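Local coordinates for protein proline dipeptidase (Streptococcus agalactiae, PDB 3OOO) that probably hydrolyses dipeptides that end in proline as a manganese-dependent M24B prolidase, and is represented here by its N-terminal domain, at residues A[5-10]-A[125-130]; A[25-30]-A[99-104]; A[42-47]-A[111-116]; A[54-59]-A[84-89]. One frame throughout, in Å; residues are numbered along the deposited sequence. Where two conformers were deposited one is given.

Interaction 1: A[5-10]-A[125-130]; sequences LNRIRH and TPYIQN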
loop_
_atom_site.group_PDB
_atom_site.type_symbol
_atom_site.label_atom_id
_atom_site.label_comp_id
_atom_site.label_asym_id
_atom_site.label_seq_id
_atom_site.Cartn_x
_atom_site.Cartn_y
_atom_site.Cartn_z
ATOM N N LEU A 5 0.945 23.801 -3.653
ATOM C CA LEU A 5 2.288 23.228 -3.594
ATOM C C LEU A 5 3.266 24.124 -2.829
ATOM O O LEU A 5 4.110 23.623 -2.085
ATOM C CB LEU A 5 2.810 22.886 -4.996
ATOM C CG LEU A 5 2.215 21.613 -5.619
ATOM C CD1 LEU A 5 2.523 21.512 -7.116
ATOM C CD2 LEU A 5 2.691 20.362 -4.872
ATOM N N ASN A 6 3.143 25.442 -3.000
ATOM C CA ASN A 6 3.947 26.391 -2.222
ATOM C C ASN A 6 3.670 26.266 -0.725
ATOM O O ASN A 6 4.595 26.271 0.088
ATOM C CB ASN A 6 3.701 27.838 -2.677
ATOM C CG ASN A 6 4.273 28.136 -4.061
ATOM O OD1 ASN A 6 5.261 27.541 -4.491
ATOM N ND2 ASN A 6 3.650 29.083 -4.758
ATOM N N ARG A 7 2.394 26.141 -0.364
ATOM C CA ARG A 7 2.019 25.935 1.032
ATOM C C ARG A 7 2.594 24.649 1.627
ATOM O O ARG A 7 3.077 24.651 2.761
ATOM C CB ARG A 7 0.503 25.964 1.197
ATOM C CG ARG A 7 -0.050 27.354 1.403
ATOM C CD ARG A 7 -1.555 27.318 1.502
ATOM N NE ARG A 7 -2.180 27.290 0.183
ATOM C CZ ARG A 7 -3.452 26.979 -0.043
ATOM N NH1 ARG A 7 -4.254 26.657 0.965
ATOM N NH2 ARG A 7 -3.924 26.991 -1.283
ATOM N N ILE A 8 2.546 23.560 0.863
ATOM C CA ILE A 8 3.128 22.290 1.302
ATOM C C ILE A 8 4.630 22.449 1.532
ATOM O O ILE A 8 5.159 21.996 2.547
ATOM C CB ILE A 8 2.825 21.141 0.305
ATOM C CG1 ILE A 8 1.327 20.829 0.322
ATOM C CG2 ILE A 8 3.642 19.879 0.643
ATOM C CD1 ILE A 8 0.871 19.938 -0.801
ATOM N N ARG A 9 5.299 23.126 0.599
ATOM C CA ARG A 9 6.734 23.372 0.698
ATOM C C ARG A 9 7.088 24.129 1.980
ATOM O O ARG A 9 8.021 23.753 2.695
ATOM C CB ARG A 9 7.227 24.133 -0.537
ATOM C CG ARG A 9 8.736 24.201 -0.654
ATOM C CD ARG A 9 9.164 24.937 -1.906
ATOM N NE ARG A 9 8.699 26.318 -1.889
ATOM C CZ ARG A 9 9.309 27.299 -1.235
ATOM N NH1 ARG A 9 10.413 27.053 -0.541
ATOM N NH2 ARG A 9 8.811 28.526 -1.270
ATOM N N HIS A 10 6.337 25.188 2.276
ATOM C CA HIS A 10 6.573 25.964 3.494
ATOM C C HIS A 10 6.262 25.156 4.750
ATOM O O HIS A 10 6.951 25.283 5.766
ATOM C CB HIS A 10 5.777 27.272 3.469
ATOM C CG HIS A 10 6.324 28.286 2.515
ATOM N ND1 HIS A 10 7.528 28.927 2.720
ATOM C CD2 HIS A 10 5.836 28.769 1.347
ATOM C CE1 HIS A 10 7.757 29.758 1.719
ATOM N NE2 HIS A 10 6.746 29.681 0.873
ATOM N N THR A 125 1.112 14.792 7.286
ATOM C CA THR A 125 0.677 15.480 8.488
ATOM C C THR A 125 -0.797 15.865 8.348
ATOM O O THR A 125 -1.317 15.925 7.232
ATOM C CB THR A 125 1.495 16.757 8.693
ATOM O OG1 THR A 125 1.443 17.537 7.492
ATOM C CG2 THR A 125 2.940 16.425 9.025
ATOM N N PRO A 126 -1.484 16.122 9.479
ATOM C CA PRO A 126 -2.865 16.591 9.393
ATOM C C PRO A 126 -3.036 17.818 8.495
ATOM O O PRO A 126 -4.016 17.893 7.758
ATOM C CB PRO A 126 -3.203 16.930 10.844
ATOM C CG PRO A 126 -2.402 15.960 11.628
ATOM C CD PRO A 126 -1.105 15.804 10.869
ATOM N N TYR A 127 -2.083 18.751 8.538
ATOM C CA TYR A 127 -2.154 19.956 7.704
ATOM C C TYR A 127 -2.290 19.631 6.216
ATOM O O TYR A 127 -3.135 20.206 5.525
ATOM C CB TYR A 127 -0.953 20.880 7.945
ATOM C CG TYR A 127 -0.926 22.088 7.027
ATOM C CD1 TYR A 127 -1.816 23.144 7.206
ATOM C CD2 TYR A 127 -0.016 22.166 5.971
ATOM C CE1 TYR A 127 -1.796 24.249 6.366
ATOM C CE2 TYR A 127 0.011 23.265 5.123
ATOM C CZ TYR A 127 -0.883 24.304 5.325
ATOM O OH TYR A 127 -0.864 25.399 4.492
ATOM N N ILE A 128 -1.458 18.713 5.729
ATOM C CA ILE A 128 -1.525 18.299 4.324
ATOM C C ILE A 128 -2.797 17.478 4.058
ATOM O O ILE A 128 -3.472 17.687 3.048
ATOM C CB ILE A 128 -0.256 17.523 3.876
ATOM C CG1 ILE A 128 1.004 18.373 4.088
ATOM C CG2 ILE A 128 -0.364 17.114 2.403
ATOM C CD1 ILE A 128 2.318 17.621 3.889
ATOM N N GLN A 129 -3.119 16.568 4.977
ATOM C CA GLN A 129 -4.304 15.708 4.863
ATOM C C GLN A 129 -5.593 16.511 4.701
ATOM O O GLN A 129 -6.454 16.165 3.887
ATOM C CB GLN A 129 -4.441 14.808 6.096
ATOM C CG GLN A 129 -3.470 13.636 6.168
ATOM C CD GLN A 129 -3.702 12.769 7.393
ATOM O OE1 GLN A 129 -4.817 12.306 7.639
ATOM N NE2 GLN A 129 -2.649 12.547 8.169
ATOM N N ASN A 130 -5.709 17.586 5.477
ATOM C CA ASN A 130 -6.953 18.343 5.597
ATOM C C ASN A 130 -7.080 19.555 4.671
ATOM O O ASN A 130 -8.052 20.312 4.774
ATOM C CB ASN A 130 -7.169 18.770 7.056
ATOM C CG ASN A 130 -7.217 17.587 8.016
ATOM O OD1 ASN A 130 -7.728 16.515 7.683
ATOM N ND2 ASN A 130 -6.684 17.780 9.215
HETATM O O HOH W 1 2.215 26.383 4.671
#

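Interaction 2: A[25-30]-A[99-104]; sequences PVTVNY and LAEFDN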
loop_
_atom_site.group_PDB
_atom_site.type_symbol
_atom_site.label_atom_id
_atom_site.label_comp_id
_atom_site.label_asym_id
_atom_site.label_seq_id
_atom_site.Cartn_x
_atom_site.Cartn_y
_atom_site.Cartn_z
ATOM N N PRO A 25 -3.282 9.319 -7.312
ATOM C CA PRO A 25 -3.711 10.044 -8.513
ATOM C C PRO A 25 -4.679 11.191 -8.205
ATOM O O PRO A 25 -4.613 12.241 -8.834
ATOM C CB PRO A 25 -4.407 8.958 -9.344
ATOM C CG PRO A 25 -3.720 7.698 -8.941
ATOM C CD PRO A 25 -3.450 7.862 -7.466
ATOM N N VAL A 26 -5.550 10.992 -7.221
ATOM C CA VAL A 26 -6.496 12.026 -6.812
ATOM C C VAL A 26 -5.766 13.216 -6.175
ATOM O O VAL A 26 -6.052 14.374 -6.497
ATOM C CB VAL A 26 -7.576 11.448 -5.864
ATOM C CG1 VAL A 26 -8.497 12.541 -5.341
ATOM C CG2 VAL A 26 -8.384 10.371 -6.580
ATOM N N THR A 27 -4.811 12.923 -5.292
ATOM C CA THR A 27 -4.023 13.958 -4.629
ATOM C C THR A 27 -3.180 14.734 -5.635
ATOM O O THR A 27 -3.154 15.965 -5.621
ATOM C CB THR A 27 -3.107 13.362 -3.543
ATOM O OG1 THR A 27 -3.893 12.592 -2.622
ATOM C CG2 THR A 27 -2.382 14.472 -2.785
ATOM N N VAL A 28 -2.486 14.011 -6.508
ATOM C CA VAL A 28 -1.648 14.650 -7.519
ATOM C C VAL A 28 -2.481 15.561 -8.426
ATOM O O VAL A 28 -2.068 16.683 -8.742
ATOM C CB VAL A 28 -0.845 13.609 -8.317
ATOM C CG1 VAL A 28 -0.123 14.262 -9.488
ATOM C CG2 VAL A 28 0.150 12.922 -7.378
ATOM N N ASN A 29 -3.667 15.092 -8.811
ATOM C CA ASN A 29 -4.576 15.900 -9.616
ATOM C C ASN A 29 -5.058 17.145 -8.870
ATOM O O ASN A 29 -5.127 18.227 -9.449
ATOM C CB ASN A 29 -5.762 15.059 -10.092
ATOM C CG ASN A 29 -6.645 15.799 -11.077
ATOM O OD1 ASN A 29 -6.169 16.357 -12.066
ATOM N ND2 ASN A 29 -7.946 15.792 -10.815
ATOM N N TYR A 30 -5.377 16.990 -7.584
ATOM C CA TYR A 30 -5.763 18.121 -6.737
ATOM C C TYR A 30 -4.654 19.176 -6.689
ATOM O O TYR A 30 -4.919 20.382 -6.730
ATOM C CB TYR A 30 -6.117 17.629 -5.326
ATOM C CG TYR A 30 -6.273 18.723 -4.293
ATOM C CD1 TYR A 30 -7.424 19.504 -4.251
ATOM C CD2 TYR A 30 -5.270 18.970 -3.353
ATOM C CE1 TYR A 30 -7.576 20.510 -3.301
ATOM C CE2 TYR A 30 -5.409 19.976 -2.397
ATOM C CZ TYR A 30 -6.567 20.740 -2.380
ATOM O OH TYR A 30 -6.718 21.738 -1.440
ATOM N N LEU A 99 7.771 12.655 4.075
ATOM C CA LEU A 99 6.326 12.465 4.184
ATOM C C LEU A 99 5.821 11.740 2.942
ATOM O O LEU A 99 6.231 12.058 1.830
ATOM C CB LEU A 99 5.606 13.806 4.359
ATOM C CG LEU A 99 6.026 14.719 5.518
ATOM C CD1 LEU A 99 5.145 15.953 5.550
ATOM C CD2 LEU A 99 5.969 14.003 6.858
ATOM N N ALA A 100 4.952 10.753 3.139
ATOM C CA ALA A 100 4.359 10.018 2.021
ATOM C C ALA A 100 2.893 9.712 2.305
ATOM O O ALA A 100 2.441 9.863 3.438
ATOM C CB ALA A 100 5.142 8.743 1.744
ATOM N N GLU A 101 2.153 9.295 1.277
ATOM C CA GLU A 101 0.725 9.019 1.421
ATOM C C GLU A 101 0.477 7.566 1.791
ATOM O O GLU A 101 0.205 6.731 0.930
ATOM C CB GLU A 101 -0.030 9.372 0.141
ATOM C CG GLU A 101 0.052 10.829 -0.239
ATOM C CD GLU A 101 -0.882 11.146 -1.372
ATOM O OE1 GLU A 101 -0.431 11.105 -2.536
ATOM O OE2 GLU A 101 -2.078 11.406 -1.097
ATOM N N PHE A 102 0.554 7.282 3.086
ATOM C CA PHE A 102 0.450 5.914 3.584
ATOM C C PHE A 102 -0.899 5.246 3.285
ATOM O O PHE A 102 -0.966 4.024 3.198
ATOM C CB PHE A 102 0.765 5.881 5.082
ATOM C CG PHE A 102 2.244 5.875 5.404
ATOM C CD1 PHE A 102 3.208 6.137 4.426
ATOM C CD2 PHE A 102 2.673 5.632 6.710
ATOM C CE1 PHE A 102 4.571 6.135 4.738
ATOM C CE2 PHE A 102 4.030 5.625 7.032
ATOM C CZ PHE A 102 4.983 5.877 6.048
ATOM N N ASP A 103 -1.955 6.045 3.111
ATOM C CA ASP A 103 -3.286 5.513 2.764
ATOM C C ASP A 103 -3.421 5.080 1.301
ATOM O O ASP A 103 -4.406 4.423 0.932
ATOM C CB ASP A 103 -4.390 6.533 3.082
ATOM C CG ASP A 103 -4.596 6.745 4.573
ATOM O OD1 ASP A 103 -4.172 5.895 5.388
ATOM O OD2 ASP A 103 -5.209 7.777 4.932
ATOM N N ASN A 104 -2.461 5.475 0.465
ATOM C CA ASN A 104 -2.494 5.166 -0.970
ATOM C C ASN A 104 -1.332 4.288 -1.395
ATOM O O ASN A 104 -1.500 3.338 -2.163
ATOM C CB ASN A 104 -2.477 6.454 -1.805
ATOM C CG ASN A 104 -2.201 6.192 -3.285
ATOM O OD1 ASN A 104 -1.060 6.299 -3.748
ATOM N ND2 ASN A 104 -3.246 5.840 -4.029
#

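Interaction 3: A[42-47]-A[111-116]; sequences QMFLFV and QGLQTV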
loop_
_atom_site.group_PDB
_atom_site.type_symbol
_atom_site.label_atom_id
_atom_site.label_comp_id
_atom_site.label_asym_id
_atom_site.label_seq_id
_atom_site.Cartn_x
_atom_site.Cartn_y
_atom_site.Cartn_z
ATOM N N GLN A 42 4.982 3.427 -12.120
ATOM C CA GLN A 42 5.280 4.446 -11.121
ATOM C C GLN A 42 4.928 5.867 -11.541
ATOM O O GLN A 42 5.219 6.289 -12.663
ATOM C CB GLN A 42 6.770 4.422 -10.741
ATOM C CG GLN A 42 7.344 3.064 -10.336
ATOM C CD GLN A 42 6.507 2.337 -9.298
ATOM O OE1 GLN A 42 5.892 2.958 -8.424
ATOM N NE2 GLN A 42 6.483 1.008 -9.390
HETATM N N MSE A 43 4.292 6.566 -10.603
HETATM C CA MSE A 43 3.911 7.968 -10.624
HETATM C C MSE A 43 4.370 8.551 -9.230
HETATM O O MSE A 43 3.793 8.056 -8.263
HETATM C CB MSE A 43 2.331 8.012 -10.738
HETATM C CG MSE A 43 1.580 8.785 -11.939
HETATM SE SE MSE A 43 0.890 10.624 -11.545
HETATM C CE MSE A 43 -0.340 10.144 -10.100
ATOM N N PHE A 44 5.251 9.546 -9.126
ATOM C CA PHE A 44 5.476 10.241 -7.862
ATOM C C PHE A 44 5.645 11.718 -8.127
ATOM O O PHE A 44 6.314 12.115 -9.090
ATOM C CB PHE A 44 6.745 9.742 -7.160
ATOM C CG PHE A 44 6.714 8.284 -6.790
ATOM C CD1 PHE A 44 5.884 7.821 -5.762
ATOM C CD2 PHE A 44 7.513 7.375 -7.469
ATOM C CE1 PHE A 44 5.857 6.467 -5.425
ATOM C CE2 PHE A 44 7.491 6.022 -7.143
ATOM C CZ PHE A 44 6.662 5.564 -6.117
ATOM N N LEU A 45 5.067 12.529 -7.249
ATOM C CA LEU A 45 5.330 13.959 -7.238
ATOM C C LEU A 45 6.213 14.260 -6.041
ATOM O O LEU A 45 5.799 14.077 -4.896
ATOM C CB LEU A 45 4.020 14.743 -7.146
ATOM C CG LEU A 45 4.106 16.271 -7.058
ATOM C CD1 LEU A 45 4.704 16.875 -8.324
ATOM C CD2 LEU A 45 2.724 16.857 -6.792
ATOM N N PHE A 46 7.431 14.708 -6.322
ATOM C CA PHE A 46 8.415 14.998 -5.289
ATOM C C PHE A 46 8.387 16.477 -4.961
ATOM O O PHE A 46 8.689 17.311 -5.811
ATOM C CB PHE A 46 9.822 14.580 -5.740
ATOM C CG PHE A 46 9.956 13.107 -6.023
ATOM C CD1 PHE A 46 10.131 12.198 -4.980
ATOM C CD2 PHE A 46 9.907 12.626 -7.330
ATOM C CE1 PHE A 46 10.252 10.833 -5.237
ATOM C CE2 PHE A 46 10.029 11.260 -7.597
ATOM C CZ PHE A 46 10.203 10.362 -6.550
ATOM N N VAL A 47 8.004 16.786 -3.726
ATOM C CA VAL A 47 7.898 18.166 -3.261
ATOM C C VAL A 47 9.003 18.413 -2.240
ATOM O O VAL A 47 8.938 17.950 -1.102
ATOM C CB VAL A 47 6.501 18.456 -2.664
ATOM C CG1 VAL A 47 6.417 19.905 -2.156
ATOM C CG2 VAL A 47 5.416 18.183 -3.700
ATOM N N GLN A 111 8.562 0.142 -0.466
ATOM C CA GLN A 111 9.872 -0.485 -0.389
ATOM C C GLN A 111 10.795 0.016 -1.496
ATOM O O GLN A 111 11.989 0.215 -1.263
ATOM C CB GLN A 111 9.754 -2.014 -0.328
ATOM C CG GLN A 111 9.070 -2.448 0.969
ATOM C CD GLN A 111 9.146 -3.931 1.256
ATOM O OE1 GLN A 111 9.360 -4.747 0.364
ATOM N NE2 GLN A 111 8.952 -4.288 2.523
ATOM N N GLY A 112 10.232 0.282 -2.673
ATOM C CA GLY A 112 10.995 0.923 -3.744
ATOM C C GLY A 112 11.550 2.274 -3.327
ATOM O O GLY A 112 12.732 2.556 -3.516
ATOM N N LEU A 113 10.699 3.116 -2.749
ATOM C CA LEU A 113 11.139 4.440 -2.297
ATOM C C LEU A 113 12.228 4.348 -1.231
ATOM O O LEU A 113 13.134 5.187 -1.184
ATOM C CB LEU A 113 9.962 5.270 -1.783
ATOM C CG LEU A 113 8.958 5.761 -2.843
ATOM C CD1 LEU A 113 7.752 6.405 -2.195
ATOM C CD2 LEU A 113 9.616 6.747 -3.804
ATOM N N GLN A 114 12.142 3.324 -0.385
ATOM C CA GLN A 114 13.151 3.109 0.653
ATOM C C GLN A 114 14.534 2.770 0.093
ATOM O O GLN A 114 15.543 3.012 0.762
ATOM C CB GLN A 114 12.690 2.047 1.651
ATOM C CG GLN A 114 11.554 2.523 2.544
ATOM C CD GLN A 114 11.069 1.452 3.499
ATOM O OE1 GLN A 114 10.415 0.489 3.098
ATOM N NE2 GLN A 114 11.373 1.627 4.778
ATOM N N THR A 115 14.591 2.233 -1.127
ATOM C CA THR A 115 15.883 1.971 -1.782
ATOM C C THR A 115 16.527 3.259 -2.291
ATOM O O THR A 115 17.735 3.299 -2.548
ATOM C CB THR A 115 15.790 0.957 -2.962
ATOM O OG1 THR A 115 15.109 1.551 -4.081
ATOM C CG2 THR A 115 15.087 -0.330 -2.531
ATOM N N VAL A 116 15.710 4.300 -2.438
ATOM C CA VAL A 116 16.145 5.588 -2.978
ATOM C C VAL A 116 16.504 6.565 -1.863
ATOM O O VAL A 116 17.524 7.256 -1.941
ATOM C CB VAL A 116 15.058 6.202 -3.899
ATOM C CG1 VAL A 116 15.431 7.624 -4.333
ATOM C CG2 VAL A 116 14.831 5.313 -5.117
#

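Interaction 4: A[54-59]-A[84-89]; sequences ILFVPA and QKIASN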
loop_
_atom_site.group_PDB
_atom_site.type_symbol
_atom_site.label_atom_id
_atom_site.label_comp_id
_atom_site.label_asym_id
_atom_site.label_seq_id
_atom_site.Cartn_x
_atom_site.Cartn_y
_atom_site.Cartn_z
ATOM N N ILE A 54 9.109 18.136 -8.569
ATOM C CA ILE A 54 9.517 17.326 -9.709
ATOM C C ILE A 54 8.540 16.171 -9.844
ATOM O O ILE A 54 8.277 15.460 -8.877
ATOM C CB ILE A 54 10.964 16.796 -9.541
ATOM C CG1 ILE A 54 11.933 17.969 -9.371
ATOM C CG2 ILE A 54 11.363 15.925 -10.742
ATOM C CD1 ILE A 54 13.362 17.578 -9.117
ATOM N N LEU A 55 8.000 15.996 -11.048
ATOM C CA LEU A 55 7.043 14.932 -11.320
ATOM C C LEU A 55 7.689 13.800 -12.118
ATOM O O LEU A 55 8.341 14.039 -13.131
ATOM C CB LEU A 55 5.825 15.514 -12.054
ATOM C CG LEU A 55 4.741 14.565 -12.562
ATOM C CD1 LEU A 55 4.122 13.768 -11.442
ATOM C CD2 LEU A 55 3.673 15.349 -13.280
ATOM N N PHE A 56 7.527 12.573 -11.626
ATOM C CA PHE A 56 8.040 11.373 -12.283
ATOM C C PHE A 56 6.855 10.555 -12.758
ATOM O O PHE A 56 5.973 10.263 -11.966
ATOM C CB PHE A 56 8.881 10.564 -11.284
ATOM C CG PHE A 56 9.448 9.276 -11.839
ATOM C CD1 PHE A 56 10.375 9.292 -12.873
ATOM C CD2 PHE A 56 9.082 8.049 -11.294
ATOM C CE1 PHE A 56 10.915 8.110 -13.370
ATOM C CE2 PHE A 56 9.615 6.856 -11.790
ATOM C CZ PHE A 56 10.539 6.889 -12.824
ATOM N N VAL A 57 6.837 10.183 -14.035
ATOM C CA VAL A 57 5.719 9.422 -14.607
ATOM C C VAL A 57 6.223 8.348 -15.564
ATOM O O VAL A 57 7.384 8.376 -15.956
ATOM C CB VAL A 57 4.716 10.341 -15.375
ATOM C CG1 VAL A 57 3.928 11.216 -14.412
ATOM C CG2 VAL A 57 5.428 11.180 -16.443
ATOM N N PRO A 58 5.355 7.399 -15.956
ATOM C CA PRO A 58 5.777 6.514 -17.042
ATOM C C PRO A 58 6.060 7.332 -18.298
ATOM O O PRO A 58 5.421 8.369 -18.521
ATOM C CB PRO A 58 4.563 5.606 -17.251
ATOM C CG PRO A 58 3.840 5.642 -15.952
ATOM C CD PRO A 58 4.031 7.027 -15.424
ATOM N N ALA A 59 7.016 6.877 -19.105
ATOM C CA ALA A 59 7.475 7.642 -20.272
ATOM C C ALA A 59 6.355 8.059 -21.216
ATOM O O ALA A 59 6.404 9.137 -21.811
ATOM C CB ALA A 59 8.540 6.874 -21.032
ATOM N N GLN A 84 16.118 3.110 -9.998
ATOM C CA GLN A 84 17.414 3.594 -10.463
ATOM C C GLN A 84 17.262 4.925 -11.196
ATOM O O GLN A 84 18.097 5.828 -11.056
ATOM C CB GLN A 84 18.077 2.555 -11.372
ATOM C CG GLN A 84 18.516 1.286 -10.654
ATOM C CD GLN A 84 19.022 0.222 -11.610
ATOM O OE1 GLN A 84 19.088 -0.957 -11.265
ATOM N NE2 GLN A 84 19.373 0.633 -12.822
ATOM N N LYS A 85 16.189 5.042 -11.982
ATOM C CA LYS A 85 15.911 6.269 -12.724
ATOM C C LYS A 85 15.709 7.441 -11.769
ATOM O O LYS A 85 16.248 8.528 -11.985
ATOM C CB LYS A 85 14.678 6.095 -13.617
ATOM C CG LYS A 85 14.511 7.178 -14.665
ATOM C CD LYS A 85 15.520 6.999 -15.789
ATOM C CE LYS A 85 15.470 8.167 -16.750
ATOM N NZ LYS A 85 16.556 8.066 -17.759
ATOM N N ILE A 86 14.928 7.212 -10.717
ATOM C CA ILE A 86 14.687 8.233 -9.702
ATOM C C ILE A 86 16.002 8.607 -9.016
ATOM O O ILE A 86 16.312 9.789 -8.862
ATOM C CB ILE A 86 13.642 7.765 -8.656
ATOM C CG1 ILE A 86 12.268 7.590 -9.315
ATOM C CG2 ILE A 86 13.570 8.740 -7.469
ATOM C CD1 ILE A 86 11.292 6.721 -8.503
ATOM N N ALA A 87 16.775 7.595 -8.630
ATOM C CA ALA A 87 18.039 7.804 -7.914
ATOM C C ALA A 87 19.067 8.596 -8.726
ATOM O O ALA A 87 19.858 9.359 -8.159
ATOM C CB ALA A 87 18.627 6.468 -7.476
ATOM N N SER A 88 19.060 8.415 -10.044
ATOM C CA SER A 88 20.038 9.060 -10.917
ATOM C C SER A 88 19.600 10.448 -11.369
ATOM O O SER A 88 20.410 11.226 -11.882
ATOM C CB SER A 88 20.323 8.186 -12.142
ATOM O OG SER A 88 20.862 6.931 -11.764
ATOM N N ASN A 89 18.320 10.763 -11.190
ATOM C CA ASN A 89 17.796 12.036 -11.689
ATOM C C ASN A 89 17.380 13.081 -10.670
ATOM O O ASN A 89 17.501 14.274 -10.938
ATOM C CB ASN A 89 16.673 11.788 -12.689
ATOM C CG ASN A 89 17.197 11.318 -14.019
ATOM O OD1 ASN A 89 17.551 12.128 -14.873
ATOM N ND2 ASN A 89 17.272 10.005 -14.199
#

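Interaction 1: A[5-10]-A[125-130]
Y127 bridges the gap between helix 126-129 and helix 3-14 by setting its phenol oxygen against the aliphatic part of R7. Y127 OH lies 3.6 Å from R7 CB, and CG and CD of the arginine are about as near. With its CG anti to the backbone N (chi1 176°), the tyrosine leaves its own helix and crosses the R7 chain at about a right angle. The carbonyl oxygen R7 O sits at the edge of the ring, near its plane, and a water joins the two polar groups: it donates to R7 O at 2.7 Å and lies 3.2 Å from Y127 OH. The R7 guanidinium turns elsewhere, with NH2 bonded to S3 OG. In this creatinase/prolidase N-terminal domain, a mixed sheet flanked by helices, the last helix of the chain thus rests on the first. Beside this exposed, water-bridged pair the contact becomes apolar, where I8 and I128 cross at about a right angle and I8 CG2 meets I128 CD1 at 4.2 Å. The I128 chain runs extended through chi2 (171°), which carries its CD1 toward the other helix. Both isoleucines are buried, I8 against V47 and L31, I128 against L99. T125, at the N-cap position of helix 126-129, bonds through OG1 to NE2 of H11, whose ring also meets that of Y127.

Interaction 2: A[25-30]-A[99-104]
T27 sets its hydroxyl and its CB against the carboxylate of E101, the two side chains approaching from opposite directions. The threonine is the donor: T27 OG1 gives its proton to E101 OE2 at 2.7 Å, on the syn lone pair, the side of the other carboxylate oxygen. Carbon follows the hydroxyl in, since T27 CB is 3.3 Å from E101 OE2, and the methyl CG2 lies only slightly farther off. The glutamate reaches this place from the loop after strand 97-100 because its chain runs extended beyond CG (chi2 -171°), bringing the carboxylate to the first turn of helix 25-32. A looser touch lies beside the bond, where P25 CD and N104 ND2 are 4.0 Å apart. Two bonds hold N104: its backbone N bonds to E101 O at 3.0 Å, closing a tight turn, and its OD1 pairs with S23 OG. Within that turn, F102 and D103 meet the second subunit, D103 OD1 bonding to OG1 of its T108. The turn thus links helix 25-32 to the subunit interface, next to the paired strands 19-22 and 97-100 of the domain's central sheet. E101 is buried, yet both of its oxygens are served: OE2 by T27, OE1 by the backbone N atoms of S23 and D24, just ahead of the helix. Three donors and the nearby helix N terminus would probably favour the ionised carboxylate, consistent with a buried charge stabilised by hydrogen bonds.

Interaction 3: A[42-47]-A[111-116]
L113 lies over one face of the F44 ring, the two side chains coming from opposite directions, one from helix 107-116 and the other from strand 44-48. The first kind of interaction is a CH-pi contact: L113 CD2 stands over the ring centre, 4.0 Å from the F44 centroid and 11° off the normal. L113 CG is anti to the carbonyl carbon (chi1 -70°), which sends the fork toward the strand. The second kind is plain apolar packing. CD1 stays above the same face but is displaced outward past F44 CE1, 3.7 Å from that atom, so both methyls lie on one side of the ring. L113 CD2 also faces F46, whose CE1 is 4.4 Å away; here the methyl stands at the ring's edge, near its plane. One methyl is therefore shared between the face of one phenylalanine and the edge of the next but one, and V21 from strand 19-22 packs against all three side chains. Hydrogen bonding stays within the helical segment, where G112 O takes two donors from one residue: T115 OG1 at 2.6 Å and T115 N at 3.0 Å. The hydroxyl lies in the carbonyl plane, on a lone pair, with a C=O...donor angle of 144°. F44 and F46 face helices 107-116 and 82-89, while L45 and V47 meet helix 3-14. Such two-faced burial is what a layered alpha/beta fold requires of a central strand, here in the mixed sheet of the creatinase/prolidase N-terminal domain.

Interaction 4: A[54-59]-A[84-89]
K85 O, the backbone oxygen of a residue that meets F56 across the contact, is gripped twice by N89. The side-chain amide supplies the firmer bond, N89 ND2 to K85 O at 2.9 Å with an N-H...O angle of 168°, the donor tilted a little from the carbonyl plane. N89 N adds a weak bond to the same oxygen. This probably steadies the turn of helix 82-89 that presents K85 and I86 to the strand. I86 does most of the work: its CG1 makes a CH-pi contact over one face of the F56 ring, 3.8 Å from the centroid and displaced toward the rim. Its CD1 continues to 3.7 Å from F56 CE2, so the last two carbons of the chain run across the CD2-CE2 side of the ring. K85 touches the ring obliquely, its CG 3.9 Å from F56 CE1. In the conformer described, the lysine chain then bends at chi2 (74°), which takes its far end away from the strand. F56 stands in strand 54-58 between antiparallel strand 44-48 and parallel strand 73-76; its backbone pairs with that of F44, and its ring meets the rings of F74 and Y76. I86 reaches further, onto F44 and F46, so helix 82-89 covers adjoining strands on one face of the sheet, while L55, from the same strand as F56, packs on A65 of helix 62-68.

From the N terminus, helix 3-14 opens the widest loop, which interaction 1 closes 115 residues later at helix 126-129; the other three contacts all lie within it. Interaction 2 joins helix 25-32 to the turn after strand 97-100, and interaction 3 crosses it, starting later at strand 44-48 and ending later on helix 107-116. Interaction 4, from strand 54-58 to helix 82-89, falls within both loops. Strands 44-48 and 54-58 are sheet neighbours, so interactions 3 and 4 adjoin, their centres about 9 Å apart. P25 and V28 pack on M43, joining interactions 2 and 3; both touch interaction 1 through sheet strands, while interaction 4 lies across the chain's centre from it.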